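Local coordinates for calcium uptake protein 3, mitochondrial (Homo sapiens, PDB 6AGI) that senses calcium through its EF-hands and, as a disulfide-linked heterodimer with MICU1, regulates the mitochondrial calcium uniporter channel in the central nervous system and skeletal muscle, at residues Arg18-Phe22 / Ala41-Pro47; Leu61-Leu65 / Thr208-Leu212; Met64-Pro69 / Leu82-Val87; Val122-Leu128 / Leu213-Phe217. The contacts are given in a common frame with arbitrary orientation. Residues are numbered along the deposited sequence.

Contact 1. Residues Arg18-Phe22 / Ala41-Pro47; sequences RFRLF and AVTTDEP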
loop_
_atom_site.group_PDB
_atom_site.type_symbol
_atom_site.label_atom_id
_atom_site.label_comp_id
_atom_site.label_asym_id
_atom_site.label_seq_id
_atom_site.Cartn_x
_atom_site.Cartn_y
_atom_site.Cartn_z
ATOM N N ARG B 18 -18.783 -7.977 -16.377
ATOM C CA ARG B 18 -18.557 -9.256 -15.708
ATOM C C ARG B 18 -19.684 -9.586 -14.740
ATOM O O ARG B 18 -20.120 -10.747 -14.655
ATOM C CB ARG B 18 -17.228 -9.240 -14.974
ATOM C CG ARG B 18 -16.884 -10.578 -14.321
ATOM C CD ARG B 18 -15.370 -10.805 -14.197
ATOM N NE ARG B 18 -15.036 -12.010 -13.442
ATOM C CZ ARG B 18 -14.622 -13.140 -14.023
ATOM N NH1 ARG B 18 -14.513 -13.182 -15.346
ATOM N NH2 ARG B 18 -14.340 -14.230 -13.299
ATOM N N PHE B 19 -20.138 -8.591 -13.971
ATOM C CA PHE B 19 -21.320 -8.788 -13.144
ATOM C C PHE B 19 -22.447 -9.353 -13.988
ATOM O O PHE B 19 -23.053 -10.380 -13.647
ATOM C CB PHE B 19 -21.784 -7.482 -12.520
ATOM C CG PHE B 19 -22.996 -7.653 -11.668
ATOM C CD1 PHE B 19 -22.962 -8.456 -10.553
ATOM C CD2 PHE B 19 -24.213 -7.111 -12.067
ATOM C CE1 PHE B 19 -24.096 -8.632 -9.767
ATOM C CE2 PHE B 19 -25.353 -7.288 -11.312
ATOM C CZ PHE B 19 -25.306 -8.055 -10.147
ATOM N N ARG B 20 -22.725 -8.693 -15.119
ATOM C CA ARG B 20 -23.805 -9.148 -15.982
ATOM C C ARG B 20 -23.530 -10.542 -16.534
ATOM O O ARG B 20 -24.464 -11.336 -16.707
ATOM C CB ARG B 20 -24.014 -8.156 -17.114
ATOM C CG ARG B 20 -24.560 -6.801 -16.671
ATOM C CD ARG B 20 -24.610 -5.878 -17.864
ATOM N NE ARG B 20 -24.795 -6.678 -19.061
ATOM C CZ ARG B 20 -25.821 -6.572 -19.883
ATOM N NH1 ARG B 20 -26.781 -5.708 -19.621
ATOM N NH2 ARG B 20 -25.887 -7.350 -20.949
ATOM N N LEU B 21 -22.265 -10.863 -16.815
ATOM C CA LEU B 21 -21.961 -12.175 -17.373
ATOM C C LEU B 21 -22.306 -13.286 -16.393
ATOM O O LEU B 21 -22.885 -14.311 -16.778
ATOM C CB LEU B 21 -20.484 -12.253 -17.743
ATOM C CG LEU B 21 -19.991 -13.571 -18.321
ATOM C CD1 LEU B 21 -20.597 -13.778 -19.702
ATOM C CD2 LEU B 21 -18.507 -13.549 -18.409
ATOM N N PHE B 22 -21.957 -13.102 -15.117
ATOM C CA PHE B 22 -22.190 -14.145 -14.136
ATOM C C PHE B 22 -23.556 -14.084 -13.472
ATOM O O PHE B 22 -23.952 -15.062 -12.837
ATOM C CB PHE B 22 -21.100 -14.106 -13.083
ATOM C CG PHE B 22 -19.829 -14.762 -13.523
ATOM C CD1 PHE B 22 -19.656 -16.128 -13.369
ATOM C CD2 PHE B 22 -18.799 -14.025 -14.080
ATOM C CE1 PHE B 22 -18.494 -16.738 -13.759
ATOM C CE2 PHE B 22 -17.611 -14.638 -14.472
ATOM C CZ PHE B 22 -17.462 -15.991 -14.316
ATOM N N ALA B 41 -17.896 -16.348 -10.090
ATOM C CA ALA B 41 -17.328 -15.099 -10.597
ATOM C C ALA B 41 -15.924 -14.857 -10.073
ATOM O O ALA B 41 -15.105 -14.234 -10.758
ATOM C CB ALA B 41 -18.219 -13.920 -10.215
ATOM N N VAL B 42 -15.617 -15.334 -8.868
ATOM C CA VAL B 42 -14.289 -15.122 -8.304
ATOM C C VAL B 42 -13.359 -16.330 -8.459
ATOM O O VAL B 42 -12.151 -16.196 -8.207
ATOM C CB VAL B 42 -14.376 -14.655 -6.836
ATOM C CG1 VAL B 42 -15.260 -13.468 -6.777
ATOM C CG2 VAL B 42 -14.933 -15.722 -5.937
ATOM N N THR B 43 -13.887 -17.518 -8.768
ATOM C CA THR B 43 -13.026 -18.693 -8.879
ATOM C C THR B 43 -12.840 -19.183 -10.310
ATOM O O THR B 43 -12.100 -20.152 -10.519
ATOM C CB THR B 43 -13.537 -19.843 -8.010
ATOM O OG1 THR B 43 -14.822 -20.273 -8.482
ATOM C CG2 THR B 43 -13.639 -19.361 -6.560
ATOM N N THR B 44 -13.552 -18.613 -11.275
ATOM C CA THR B 44 -13.627 -19.147 -12.627
ATOM C C THR B 44 -13.163 -18.044 -13.591
ATOM O O THR B 44 -12.755 -16.964 -13.168
ATOM C CB THR B 44 -15.053 -19.687 -12.824
ATOM O OG1 THR B 44 -15.176 -20.883 -12.054
ATOM C CG2 THR B 44 -15.410 -20.043 -14.239
ATOM N N ASP B 45 -13.238 -18.307 -14.891
ATOM C CA ASP B 45 -12.963 -17.312 -15.916
ATOM C C ASP B 45 -14.218 -16.883 -16.648
ATOM O O ASP B 45 -14.514 -15.693 -16.727
ATOM C CB ASP B 45 -11.960 -17.858 -16.946
ATOM C CG ASP B 45 -10.523 -17.530 -16.596
ATOM O OD1 ASP B 45 -10.296 -16.841 -15.570
ATOM O OD2 ASP B 45 -9.625 -17.908 -17.393
ATOM N N GLU B 46 -14.991 -17.827 -17.147
ATOM C CA GLU B 46 -16.258 -17.537 -17.785
ATOM C C GLU B 46 -17.252 -18.579 -17.315
ATOM O O GLU B 46 -16.859 -19.673 -16.894
ATOM C CB GLU B 46 -16.133 -17.606 -19.317
ATOM C CG GLU B 46 -15.621 -18.980 -19.799
ATOM C CD GLU B 46 -15.343 -19.063 -21.298
ATOM O OE1 GLU B 46 -15.503 -18.039 -21.995
ATOM O OE2 GLU B 46 -14.934 -20.152 -21.775
ATOM N N PRO B 47 -18.546 -18.285 -17.405
ATOM C CA PRO B 47 -19.532 -19.324 -17.105
ATOM C C PRO B 47 -19.342 -20.459 -18.097
ATOM O O PRO B 47 -18.703 -20.298 -19.143
ATOM C CB PRO B 47 -20.884 -18.615 -17.293
ATOM C CG PRO B 47 -20.563 -17.132 -17.155
ATOM C CD PRO B 47 -19.164 -16.970 -17.668
HETATM O O HOH W 1 -14.995 -11.251 -10.457
#

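Contact 2. Residues Leu61-Leu65 / Thr208-Leu212; sequences LNQML and TDTTL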
loop_
_atom_site.group_PDB
_atom_site.type_symbol
_atom_site.label_atom_id
_atom_site.label_comp_id
_atom_site.label_asym_id
_atom_site.label_seq_id
_atom_site.Cartn_x
_atom_site.Cartn_y
_atom_site.Cartn_z
ATOM N N LEU B 61 -38.945 -13.651 -4.673
ATOM C CA LEU B 61 -37.626 -13.285 -4.167
ATOM C C LEU B 61 -37.633 -13.221 -2.644
ATOM O O LEU B 61 -36.690 -13.685 -1.981
ATOM C CB LEU B 61 -37.179 -11.943 -4.752
ATOM C CG LEU B 61 -35.711 -11.484 -4.643
ATOM C CD1 LEU B 61 -35.483 -10.174 -5.421
ATOM C CD2 LEU B 61 -35.150 -11.350 -3.236
ATOM N N ASN B 62 -38.674 -12.633 -2.061
ATOM C CA ASN B 62 -38.615 -12.490 -0.617
ATOM C C ASN B 62 -38.892 -13.797 0.116
ATOM O O ASN B 62 -38.470 -13.940 1.275
ATOM C CB ASN B 62 -39.526 -11.352 -0.162
ATOM C CG ASN B 62 -38.756 -10.028 -0.055
ATOM O OD1 ASN B 62 -38.893 -9.148 -0.908
ATOM N ND2 ASN B 62 -37.897 -9.911 0.967
ATOM N N GLN B 63 -39.527 -14.775 -0.540
ATOM C CA GLN B 63 -39.491 -16.123 0.020
ATOM C C GLN B 63 -38.088 -16.720 -0.086
ATOM O O GLN B 63 -37.626 -17.392 0.844
ATOM C CB GLN B 63 -40.520 -17.028 -0.664
ATOM C CG GLN B 63 -41.036 -18.176 0.234
ATOM C CD GLN B 63 -40.248 -19.484 0.075
ATOM O OE1 GLN B 63 -39.939 -19.907 -1.040
ATOM N NE2 GLN B 63 -39.912 -20.115 1.200
ATOM N N MET B 64 -37.392 -16.479 -1.207
ATOM C CA MET B 64 -36.001 -16.925 -1.329
ATOM C C MET B 64 -35.143 -16.408 -0.174
ATOM O O MET B 64 -34.322 -17.149 0.379
ATOM C CB MET B 64 -35.427 -16.428 -2.659
ATOM C CG MET B 64 -33.927 -16.604 -2.904
ATOM S SD MET B 64 -33.610 -16.765 -4.697
ATOM C CE MET B 64 -34.388 -18.343 -5.052
ATOM N N LEU B 65 -35.377 -15.159 0.252
ATOM C CA LEU B 65 -34.617 -14.557 1.348
ATOM C C LEU B 65 -35.090 -14.949 2.739
ATOM O O LEU B 65 -34.280 -14.937 3.675
ATOM C CB LEU B 65 -34.653 -13.032 1.260
ATOM C CG LEU B 65 -34.007 -12.296 0.092
ATOM C CD1 LEU B 65 -34.257 -10.786 0.078
ATOM C CD2 LEU B 65 -32.528 -12.658 0.108
ATOM N N THR B 208 -34.800 -2.883 -2.757
ATOM C CA THR B 208 -34.940 -4.334 -2.763
ATOM C C THR B 208 -34.001 -5.004 -1.756
ATOM O O THR B 208 -32.781 -4.818 -1.798
ATOM C CB THR B 208 -34.668 -4.876 -4.164
ATOM O OG1 THR B 208 -35.807 -4.646 -4.995
ATOM C CG2 THR B 208 -34.378 -6.359 -4.120
ATOM N N ASP B 209 -34.570 -5.825 -0.878
ATOM C CA ASP B 209 -33.765 -6.531 0.110
ATOM C C ASP B 209 -32.877 -7.552 -0.588
ATOM O O ASP B 209 -33.185 -8.036 -1.676
ATOM C CB ASP B 209 -34.664 -7.248 1.124
ATOM C CG ASP B 209 -35.001 -6.390 2.324
ATOM O OD1 ASP B 209 -34.689 -5.180 2.295
ATOM O OD2 ASP B 209 -35.612 -6.921 3.276
ATOM N N THR B 210 -31.742 -7.851 0.030
ATOM C CA THR B 210 -30.764 -8.750 -0.553
ATOM C C THR B 210 -30.300 -9.700 0.539
ATOM O O THR B 210 -30.686 -9.568 1.710
ATOM C CB THR B 210 -29.561 -8.010 -1.163
ATOM O OG1 THR B 210 -28.943 -7.173 -0.177
ATOM C CG2 THR B 210 -29.958 -7.180 -2.389
ATOM N N THR B 211 -29.484 -10.687 0.145
ATOM C CA THR B 211 -28.991 -11.650 1.126
ATOM C C THR B 211 -28.090 -10.986 2.157
ATOM O O THR B 211 -28.247 -11.222 3.356
ATOM C CB THR B 211 -28.296 -12.820 0.427
ATOM O OG1 THR B 211 -29.295 -13.731 -0.053
ATOM C CG2 THR B 211 -27.278 -13.529 1.355
ATOM N N LEU B 212 -27.147 -10.142 1.727
ATOM C CA LEU B 212 -26.281 -9.510 2.719
ATOM C C LEU B 212 -27.063 -8.527 3.581
ATOM O O LEU B 212 -26.776 -8.376 4.774
ATOM C CB LEU B 212 -25.092 -8.826 2.045
ATOM C CG LEU B 212 -24.058 -9.869 1.628
ATOM C CD1 LEU B 212 -22.840 -9.191 1.030
ATOM C CD2 LEU B 212 -23.672 -10.799 2.815
#

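Contact 3. Residues Met64-Pro69 / Leu82-Val87; sequences MLAETP and LKEKGV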
loop_
_atom_site.group_PDB
_atom_site.type_symbol
_atom_site.label_atom_id
_atom_site.label_comp_id
_atom_site.label_asym_id
_atom_site.label_seq_id
_atom_site.Cartn_x
_atom_site.Cartn_y
_atom_site.Cartn_z
ATOM N N MET B 64 -37.392 -16.479 -1.207
ATOM C CA MET B 64 -36.001 -16.925 -1.329
ATOM C C MET B 64 -35.143 -16.408 -0.174
ATOM O O MET B 64 -34.322 -17.149 0.379
ATOM C CB MET B 64 -35.427 -16.428 -2.659
ATOM C CG MET B 64 -33.927 -16.604 -2.904
ATOM S SD MET B 64 -33.610 -16.765 -4.697
ATOM C CE MET B 64 -34.388 -18.343 -5.052
ATOM N N LEU B 65 -35.377 -15.159 0.252
ATOM C CA LEU B 65 -34.617 -14.557 1.348
ATOM C C LEU B 65 -35.090 -14.949 2.739
ATOM O O LEU B 65 -34.280 -14.937 3.675
ATOM C CB LEU B 65 -34.653 -13.032 1.260
ATOM C CG LEU B 65 -34.007 -12.296 0.092
ATOM C CD1 LEU B 65 -34.257 -10.786 0.078
ATOM C CD2 LEU B 65 -32.528 -12.658 0.108
ATOM N N ALA B 66 -36.382 -15.250 2.913
ATOM C CA ALA B 66 -36.906 -15.550 4.246
ATOM C C ALA B 66 -36.069 -16.559 5.037
ATOM O O ALA B 66 -36.091 -16.532 6.272
ATOM C CB ALA B 66 -38.341 -16.065 4.123
ATOM N N GLU B 67 -35.315 -17.422 4.358
ATOM C CA GLU B 67 -34.412 -18.345 5.039
ATOM C C GLU B 67 -33.207 -17.692 5.724
ATOM O O GLU B 67 -32.790 -18.166 6.787
ATOM C CB GLU B 67 -33.920 -19.375 4.042
ATOM C CG GLU B 67 -33.158 -18.697 2.939
ATOM C CD GLU B 67 -31.680 -18.676 3.174
ATOM O OE1 GLU B 67 -31.198 -19.437 4.042
ATOM O OE2 GLU B 67 -31.045 -17.795 2.563
ATOM N N THR B 68 -32.697 -16.573 5.200
ATOM C CA THR B 68 -31.276 -16.228 5.331
ATOM C C THR B 68 -30.757 -16.404 6.760
ATOM O O THR B 68 -31.380 -15.910 7.712
ATOM C CB THR B 68 -31.050 -14.781 4.903
ATOM O OG1 THR B 68 -31.681 -14.576 3.640
ATOM C CG2 THR B 68 -29.563 -14.521 4.736
ATOM N N PRO B 69 -29.587 -17.020 6.947
ATOM C CA PRO B 69 -29.076 -17.205 8.300
ATOM C C PRO B 69 -28.741 -15.854 8.892
ATOM O O PRO B 69 -28.277 -14.959 8.176
ATOM C CB PRO B 69 -27.801 -18.045 8.106
ATOM C CG PRO B 69 -27.898 -18.619 6.713
ATOM C CD PRO B 69 -28.694 -17.604 5.926
ATOM N N LEU B 82 -25.742 -21.433 1.434
ATOM C CA LEU B 82 -26.615 -20.634 0.569
ATOM C C LEU B 82 -26.218 -20.857 -0.875
ATOM O O LEU B 82 -25.574 -20.015 -1.497
ATOM C CB LEU B 82 -26.454 -19.160 0.861
ATOM C CG LEU B 82 -27.017 -18.525 2.077
ATOM C CD1 LEU B 82 -26.705 -17.034 1.958
ATOM C CD2 LEU B 82 -28.434 -18.845 1.941
ATOM N N LYS B 83 -26.610 -21.970 -1.447
ATOM C CA LYS B 83 -25.996 -22.186 -2.751
ATOM C C LYS B 83 -26.607 -21.256 -3.788
ATOM O O LYS B 83 -25.947 -20.329 -4.267
ATOM C CB LYS B 83 -26.126 -23.640 -3.216
ATOM C CG LYS B 83 -25.271 -23.956 -4.437
ATOM C CD LYS B 83 -25.472 -25.380 -4.928
ATOM C CE LYS B 83 -24.742 -25.576 -6.272
ATOM N NZ LYS B 83 -25.247 -26.767 -7.050
ATOM N N GLU B 84 -27.883 -21.437 -4.096
ATOM C CA GLU B 84 -28.515 -20.585 -5.084
ATOM C C GLU B 84 -29.741 -19.904 -4.506
ATOM O O GLU B 84 -30.478 -19.224 -5.235
ATOM C CB GLU B 84 -28.839 -21.412 -6.332
ATOM C CG GLU B 84 -27.556 -21.878 -7.010
ATOM C CD GLU B 84 -27.731 -22.251 -8.474
ATOM O OE1 GLU B 84 -27.983 -23.443 -8.772
ATOM O OE2 GLU B 84 -27.597 -21.327 -9.324
ATOM N N LYS B 85 -29.934 -20.076 -3.201
ATOM C CA LYS B 85 -31.027 -19.438 -2.482
ATOM C C LYS B 85 -30.627 -18.077 -1.890
ATOM O O LYS B 85 -30.651 -17.901 -0.672
ATOM C CB LYS B 85 -31.549 -20.359 -1.376
ATOM C CG LYS B 85 -32.077 -21.693 -1.876
ATOM C CD LYS B 85 -32.578 -22.554 -0.728
ATOM C CE LYS B 85 -31.471 -22.842 0.270
ATOM N NZ LYS B 85 -30.330 -23.564 -0.357
ATOM N N GLY B 86 -30.274 -17.118 -2.743
ATOM C CA GLY B 86 -29.917 -15.773 -2.295
ATOM C C GLY B 86 -29.680 -14.858 -3.479
ATOM O O GLY B 86 -29.592 -15.304 -4.629
ATOM N N VAL B 87 -29.541 -13.562 -3.183
ATOM C CA VAL B 87 -29.349 -12.546 -4.230
ATOM C C VAL B 87 -28.290 -11.537 -3.812
ATOM O O VAL B 87 -28.262 -11.068 -2.669
ATOM C CB VAL B 87 -30.641 -11.785 -4.624
ATOM C CG1 VAL B 87 -31.573 -12.690 -5.386
ATOM C CG2 VAL B 87 -31.337 -11.155 -3.417
#

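Contact 4. Residues Val122-Leu128 / Leu213-Phe217; sequences VDKKEFL and LVHFF. With CA (calcium ion), chain F.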
loop_
_atom_site.group_PDB
_atom_site.type_symbol
_atom_site.label_atom_id
_atom_site.label_comp_id
_atom_site.label_asym_id
_atom_site.label_seq_id
_atom_site.Cartn_x
_atom_site.Cartn_y
_atom_site.Cartn_z
ATOM N N VAL B 122 -23.052 -0.381 12.748
ATOM C CA VAL B 122 -23.371 0.035 11.390
ATOM C C VAL B 122 -24.842 -0.295 11.167
ATOM O O VAL B 122 -25.245 -1.462 11.240
ATOM C CB VAL B 122 -22.461 -0.624 10.341
ATOM C CG1 VAL B 122 -22.957 -0.351 8.946
ATOM C CG2 VAL B 122 -21.074 -0.055 10.450
ATOM N N ASP B 123 -25.653 0.750 11.003
ATOM C CA ASP B 123 -27.060 0.659 10.623
ATOM C C ASP B 123 -27.198 0.031 9.245
ATOM O O ASP B 123 -26.269 0.034 8.435
ATOM C CB ASP B 123 -27.686 2.049 10.542
ATOM C CG ASP B 123 -27.355 2.916 11.732
ATOM O OD1 ASP B 123 -26.719 2.415 12.686
ATOM O OD2 ASP B 123 -27.681 4.120 11.672
ATOM N N LYS B 124 -28.398 -0.468 8.961
ATOM C CA LYS B 124 -28.763 -0.739 7.575
ATOM C C LYS B 124 -28.637 0.519 6.718
ATOM O O LYS B 124 -28.314 0.434 5.531
ATOM C CB LYS B 124 -30.189 -1.293 7.502
ATOM C CG LYS B 124 -30.638 -1.770 6.117
ATOM C CD LYS B 124 -32.026 -2.383 6.248
ATOM C CE LYS B 124 -32.752 -2.595 4.929
ATOM N NZ LYS B 124 -34.027 -3.329 5.229
ATOM N N LYS B 125 -28.887 1.696 7.302
ATOM C CA LYS B 125 -28.959 2.922 6.517
ATOM C C LYS B 125 -27.563 3.449 6.213
ATOM O O LYS B 125 -27.270 3.831 5.062
ATOM C CB LYS B 125 -29.792 3.955 7.294
ATOM C CG LYS B 125 -29.892 5.349 6.693
ATOM C CD LYS B 125 -29.527 6.423 7.724
ATOM C CE LYS B 125 -28.057 6.804 7.686
ATOM N NZ LYS B 125 -27.602 7.468 8.951
ATOM N N GLU B 126 -26.662 3.336 7.201
ATOM C CA GLU B 126 -25.232 3.503 6.948
ATOM C C GLU B 126 -24.746 2.576 5.842
ATOM O O GLU B 126 -24.096 3.012 4.885
ATOM C CB GLU B 126 -24.426 3.248 8.219
ATOM C CG GLU B 126 -24.248 4.467 9.069
ATOM C CD GLU B 126 -23.622 4.149 10.406
ATOM O OE1 GLU B 126 -23.919 3.084 10.970
ATOM O OE2 GLU B 126 -22.799 4.959 10.878
ATOM N N PHE B 127 -25.055 1.289 5.965
ATOM C CA PHE B 127 -24.617 0.336 4.963
ATOM C C PHE B 127 -25.171 0.679 3.591
ATOM O O PHE B 127 -24.528 0.382 2.588
ATOM C CB PHE B 127 -24.996 -1.091 5.374
ATOM C CG PHE B 127 -24.394 -2.141 4.494
ATOM C CD1 PHE B 127 -25.050 -2.596 3.360
ATOM C CD2 PHE B 127 -23.128 -2.632 4.771
ATOM C CE1 PHE B 127 -24.477 -3.561 2.552
ATOM C CE2 PHE B 127 -22.535 -3.578 3.951
ATOM C CZ PHE B 127 -23.216 -4.047 2.844
ATOM N N LEU B 128 -26.364 1.275 3.520
ATOM C CA LEU B 128 -26.984 1.549 2.227
ATOM C C LEU B 128 -26.453 2.809 1.541
ATOM O O LEU B 128 -26.545 2.915 0.295
ATOM C CB LEU B 128 -28.508 1.607 2.396
ATOM C CG LEU B 128 -29.145 0.208 2.242
ATOM C CD1 LEU B 128 -30.617 0.198 2.568
ATOM C CD2 LEU B 128 -28.922 -0.361 0.824
ATOM N N LEU B 213 -28.082 -7.892 3.009
ATOM C CA LEU B 213 -28.881 -6.936 3.763
ATOM C C LEU B 213 -29.673 -7.627 4.887
ATOM O O LEU B 213 -29.685 -7.158 6.036
ATOM C CB LEU B 213 -29.794 -6.224 2.777
ATOM C CG LEU B 213 -29.948 -4.721 2.782
ATOM C CD1 LEU B 213 -28.599 -4.060 2.756
ATOM C CD2 LEU B 213 -30.770 -4.345 1.545
ATOM N N VAL B 214 -30.315 -8.763 4.582
ATOM C CA VAL B 214 -31.062 -9.522 5.589
ATOM C C VAL B 214 -30.117 -10.248 6.550
ATOM O O VAL B 214 -30.362 -10.319 7.766
ATOM C CB VAL B 214 -32.028 -10.495 4.888
ATOM C CG1 VAL B 214 -32.763 -11.332 5.894
ATOM C CG2 VAL B 214 -33.043 -9.694 4.095
ATOM N N HIS B 215 -29.029 -10.798 6.025
ATOM C CA HIS B 215 -28.067 -11.473 6.875
ATOM C C HIS B 215 -27.507 -10.516 7.925
ATOM O O HIS B 215 -27.331 -10.901 9.087
ATOM C CB HIS B 215 -26.951 -12.050 6.005
ATOM C CG HIS B 215 -25.846 -12.691 6.784
ATOM N ND1 HIS B 215 -25.936 -13.967 7.288
ATOM C CD2 HIS B 215 -24.623 -12.238 7.139
ATOM C CE1 HIS B 215 -24.818 -14.273 7.920
ATOM N NE2 HIS B 215 -24.004 -13.238 7.849
ATOM N N PHE B 216 -27.244 -9.255 7.534
ATOM C CA PHE B 216 -26.615 -8.256 8.407
ATOM C C PHE B 216 -27.611 -7.620 9.361
ATOM O O PHE B 216 -27.348 -7.530 10.566
ATOM C CB PHE B 216 -25.948 -7.161 7.573
ATOM C CG PHE B 216 -24.624 -7.566 6.992
ATOM C CD1 PHE B 216 -23.853 -8.555 7.594
ATOM C CD2 PHE B 216 -24.152 -6.970 5.843
ATOM C CE1 PHE B 216 -22.618 -8.925 7.057
ATOM C CE2 PHE B 216 -22.932 -7.340 5.297
ATOM C CZ PHE B 216 -22.157 -8.314 5.910
ATOM N N PHE B 217 -28.744 -7.139 8.839
ATOM C CA PHE B 217 -29.669 -6.338 9.634
ATOM C C PHE B 217 -31.032 -6.991 9.819
ATOM O O PHE B 217 -31.986 -6.304 10.199
ATOM C CB PHE B 217 -29.837 -4.961 9.009
ATOM C CG PHE B 217 -28.557 -4.390 8.504
ATOM C CD1 PHE B 217 -27.619 -3.869 9.388
ATOM C CD2 PHE B 217 -28.268 -4.389 7.152
ATOM C CE1 PHE B 217 -26.424 -3.350 8.930
ATOM C CE2 PHE B 217 -27.076 -3.881 6.700
ATOM C CZ PHE B 217 -26.151 -3.365 7.598
HETATM CA CA CA F . -23.593 3.845 13.302
#

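Contact 1. Residues Arg18-Phe22 / Ala41-Pro47
The ring of F22, on the last turn of helix 14-22, slides into a slot between A41 and P47: A41 CA lies 3.6 Å from the centroid of the F22 ring, almost on its normal, and P47 CD sits 4.1 Å from that centroid over the opposite face, both as CH-pi contacts. Beside this slot, L21 CG rests on P47 CD at 3.6 Å. In the N-terminal part of the chain, helices 14-22 and 35-43 are joined by the hairpin of strands 25-27 and 30-32, and M33, just beyond the hairpin, touches both F22 and A41. One turn before F22, R18 extends its guanidinium into the concave bend where the chain leaves helix 35-43. There R18 NH2 donates to A41 O (2.7 Å) and T44 O (3.2 Å), while R18 NH1 donates to D45 O (2.9 Å). A water also bridges the two sides, accepting from R18 NE at 3.1 Å and donating to A41 O at 3.0 Å.

Contact 2. Residues Leu61-Leu65 / Thr208-Leu212
L65 lays its two methyl groups along D209-T211, backbone and side chain alike: L65 CD1 is 3.4 Å from D209 O and 3.7 Å from D209 CB, while L65 CD2 approaches T210 C at 3.7 Å and T211 OG1 at 3.4 Å. One turn earlier on helix 58-66, L61 extends the same apolar ridge, its CD1 4.2 Å from T208 CG2 and its CD2 4.2 Å from D209 O. The example shows leucines packing largely on the backbone and first side-chain carbons of 208-211, with V87 also against them; no hydrogen bond crosses. The hydroxyls of T210 and T211 are bonded outside the pair. T211 OG1 bonds to V87 N, and the backbone of T211 also pairs with V87. T210 turns its CB away from L65, and its OG1 bonds to E92 OE1 as well as, weakly, to L213 N. With T210 at the N-cap, the capped start of helix 211-217 lies against L65, and the loop leading into it against L61 and L65.

Contact 3. Residues Met64-Pro69 / Leu82-Val87
The last part of helix 58-66 and the turn after it meet the irregular segment 82-87: M64 CA and K85 CA are 5.7 Å apart, L65 CA and G86 CA 6.1 Å. On one side T68 folds back, its N and OG1 bonding to L65 O at 2.7 and 2.6 Å. On the other, the weak bond from G86 N to E84 O (3.3 Å) fits an inverse gamma turn at K85, after which G86 and V87 are extended. M64 lies across that turn, with CG 3.7 Å from G86 N and 3.8 Å from K85 C, and CE 4.0 Å from E84 O. L65 CD2 meets V87 CG2 at 4.0 Å, and P69 CD meets L82 CD2 at 4.2 Å. A third element takes up backbone polarity on both sides: P69 O accepts from H215, and V87 bonds to T211, both on helix 211-217. Without direct hydrogen bonds, van der Waals packing joins helix end to loop, their backbone polarity partly satisfied by a neighbouring helix.

Contact 4. Residues Val122-Leu128 / Leu213-Phe217
EF-hand 1 is a calcium-binding loop between two helices, and this contact joins the end of that loop and its exiting helix, 124-138, to helix 211-217. E126 is the bidentate glutamate that closes the loop: its OE1 and OE2 lie 2.5 and 2.8 Å from the calcium ion, whose other ligands come from D115, D117, N119 and M121. E126 OE1 also accepts from D123 N at 2.9 Å. Away from the ion, the same turn meets F217. K124 CA sits over the F217 ring, 3.5 Å from its centroid, in a CH-pi contact, while V122 O lies at the ring edge, 3.2 Å from F217 CE1. F127 CB packs 3.4 Å from F217 CZ, and the edge of F216 points at the face of F127 in an offset edge-to-face pair with centroids 5.6 Å apart. L213 CD1 completes the patch, 3.9 Å from F127 CD1 and 4.2 Å from L128 CD2. The backbone of V122 pairs with L225, as EF-hand loops commonly do with a partner loop. F127 also meets F114 of the entering helix. Polar atoms thus grip the metal on one side of the turn while carbon surfaces hold the other; since E126 and F127 are neighbours on one helical turn, a shift of E126 could plausibly be felt at F127.

How the contacts relate
Contacts 2, 3 and 4 form one neighbourhood, whereas contact 1 stands apart, its nearest atoms about 8 Å from contact 3. L65 of helix 58-66 takes part in contacts 2 and 3, while M64 packs only in contact 3, and helix 211-217 serves contacts 2 and 4. Polar ties join them: T211 N lies 3.1 Å from V87 O, P69 O lies 2.7 Å from H215 ND1, and a long, weak ion pair links D209 with K124. Contact 4 is buried, holds a cluster of three phenylalanines and alone includes a calcium ligand. The others are partly buried: contacts 2 and 3 rely on aliphatic packing, while contact 1 has one ring, F22, plus arginine-to-carbonyl hydrogen bonds and a bridging water.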